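Local structure of Bd3460 (Bdellovibrio bacteriovorus, 5CEC) at residues A101-T105 with N106-D110. The protein is an ankyrin-repeat immunity protein that binds the predatory endopeptidase Bd3459 and probably shields the predator's own cell wall from it during invasion. Sequence-based numbering, arbitrary orientation.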
loop_
_atom_site.group_PDB
_atom_site.type_symbol
_atom_site.label_atom_id
_atom_site.label_comp_id
_atom_site.label_asym_id
_atom_site.label_seq_id
_atom_site.Cartn_x
_atom_site.Cartn_y
_atom_site.Cartn_z
ATOM N N ALA B 101 15.204 11.578 -7.288
ATOM C CA ALA B 101 14.006 11.776 -8.110
ATOM C C ALA B 101 13.088 10.583 -8.101
ATOM O O ALA B 101 11.880 10.776 -7.974
ATOM C CB ALA B 101 14.376 12.150 -9.525
ATOM N N PHE B 102 13.610 9.384 -8.185
ATOM C CA PHE B 102 12.773 8.179 -8.059
ATOM C C PHE B 102 12.017 8.149 -6.746
ATOM O O PHE B 102 10.831 7.828 -6.723
ATOM C CB PHE B 102 13.588 6.903 -8.220
ATOM C CG PHE B 102 13.803 6.500 -9.635
ATOM C CD1 PHE B 102 12.794 5.850 -10.304
ATOM C CD2 PHE B 102 14.993 6.770 -10.328
ATOM C CE1 PHE B 102 12.933 5.478 -11.622
ATOM C CE2 PHE B 102 15.136 6.352 -11.653
ATOM C CZ PHE B 102 14.102 5.707 -12.282
ATOM N N ALA B 103 12.689 8.503 -5.655
ATOM C CA ALA B 103 12.057 8.457 -4.341
ATOM C C ALA B 103 10.919 9.469 -4.272
ATOM O O ALA B 103 9.800 9.128 -3.894
ATOM C CB ALA B 103 13.073 8.733 -3.251
ATOM N N VAL B 104 11.200 10.726 -4.602
ATOM C CA VAL B 104 10.174 11.767 -4.516
ATOM C C VAL B 104 8.997 11.430 -5.403
ATOM O O VAL B 104 7.826 11.489 -4.972
ATOM C CB VAL B 104 10.788 13.145 -4.836
ATOM C CG1 VAL B 104 9.717 14.182 -5.096
ATOM C CG2 VAL B 104 11.693 13.539 -3.669
ATOM N N THR B 105 9.264 11.062 -6.653
ATOM C CA THR B 105 8.173 10.848 -7.600
ATOM C C THR B 105 7.344 9.605 -7.297
ATOM O O THR B 105 6.199 9.531 -7.736
ATOM C CB THR B 105 8.665 10.763 -9.050
ATOM O OG1 THR B 105 9.587 9.696 -9.172
ATOM C CG2 THR B 105 9.311 12.079 -9.507
ATOM N N ASN B 106 7.891 8.655 -6.551
ATOM C CA ASN B 106 7.139 7.493 -6.099
ATOM C C ASN B 106 6.658 7.594 -4.660
ATOM O O ASN B 106 6.245 6.594 -4.090
ATOM C CB ASN B 106 7.952 6.218 -6.347
ATOM C CG ASN B 106 7.986 5.824 -7.820
ATOM O OD1 ASN B 106 7.075 5.117 -8.312
ATOM N ND2 ASN B 106 9.017 6.268 -8.542
ATOM N N ASP B 107 6.653 8.813 -4.112
ATOM C CA ASP B 107 6.150 9.105 -2.771
ATOM C C ASP B 107 6.875 8.341 -1.675
ATOM O O ASP B 107 6.338 8.150 -0.585
ATOM C CB ASP B 107 4.630 8.889 -2.673
ATOM C CG ASP B 107 3.816 9.871 -3.487
ATOM O OD1 ASP B 107 4.313 10.555 -4.378
ATOM O OD2 ASP B 107 2.615 9.998 -3.254
ATOM N N ALA B 108 8.155 8.014 -1.911
ATOM C CA ALA B 108 9.016 7.413 -0.901
ATOM C C ALA B 108 9.768 8.527 -0.184
ATOM O O ALA B 108 10.964 8.713 -0.340
ATOM C CB ALA B 108 9.965 6.414 -1.512
ATOM N N TYR B 109 9.028 9.292 0.602
ATOM C CA TYR B 109 9.569 10.489 1.215
ATOM C C TYR B 109 10.476 10.216 2.406
ATOM O O TYR B 109 11.373 11.008 2.663
ATOM C CB TYR B 109 8.433 11.452 1.556
ATOM C CG TYR B 109 7.966 12.186 0.315
ATOM C CD1 TYR B 109 8.742 13.196 -0.241
ATOM C CD2 TYR B 109 6.774 11.849 -0.351
ATOM C CE1 TYR B 109 8.361 13.875 -1.383
ATOM C CE2 TYR B 109 6.386 12.515 -1.505
ATOM C CZ TYR B 109 7.170 13.532 -2.017
ATOM O OH TYR B 109 6.810 14.243 -3.131
ATOM N N ASP B 110 10.303 9.081 3.074
ATOM C CA ASP B 110 11.331 8.633 4.026
ATOM C C ASP B 110 12.695 8.409 3.352
ATOM O O ASP B 110 13.754 8.818 3.865
ATOM C CB ASP B 110 10.879 7.369 4.786
ATOM C CG ASP B 110 10.453 6.149 3.833
ATOM O OD1 ASP B 110 10.174 6.289 2.567
ATOM O OD2 ASP B 110 10.401 5.023 4.395
HETATM O O HOH W 1 5.269 12.978 -4.859
HETATM O O HOH W 2 3.676 8.879 -6.558
#
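The side-chain amide of N106 folds back on the helix end and gives ND2 to the O of F102, at 3.0 Å. The bond is nearly straight, 162° at the hydrogen, and the carbonyl oxygen lies in the amide plane. The backbone N of N106 bonds to the same oxygen, so F102 O takes two donors from one residue. CG of N106 lies beside its own backbone N and anti to the carbonyl carbon (chi1 -74°), which points the amide back toward F102 O. The amide runs alongside the F102 ring, the planes 10° apart, with ND2 at the ring edge, 4.2 Å from CD1.

Across the turn, V104 CG1 packs against Y109, 4.0 Å from CE1. One water accepts from Y109 OH and donates to V104 O and D107 OD1, so it bridges the last turn of helix 99-105, the loop and the first residue of helix 109-117. T105 OG1 turns back to A101 O, at 2.8 Å, and T105 N reaches the same oxygen from the other face of the carbonyl plane.

Helix 99-105 ends as N106 leaves helical geometry, and D107, at positive phi, is the C-prime residue. A108 N bonds to A103 O at 2.8 Å and D107 N to V104 O at 3.0 Å. D107 OD2 forms a salt bridge with K403 of the Bd3459 chain, and W395 of that chain packs on N106. The two backbone bonds make a Schellman motif in the turn between the paired helices of an ankyrin repeat, here part of the Bd3459 interface.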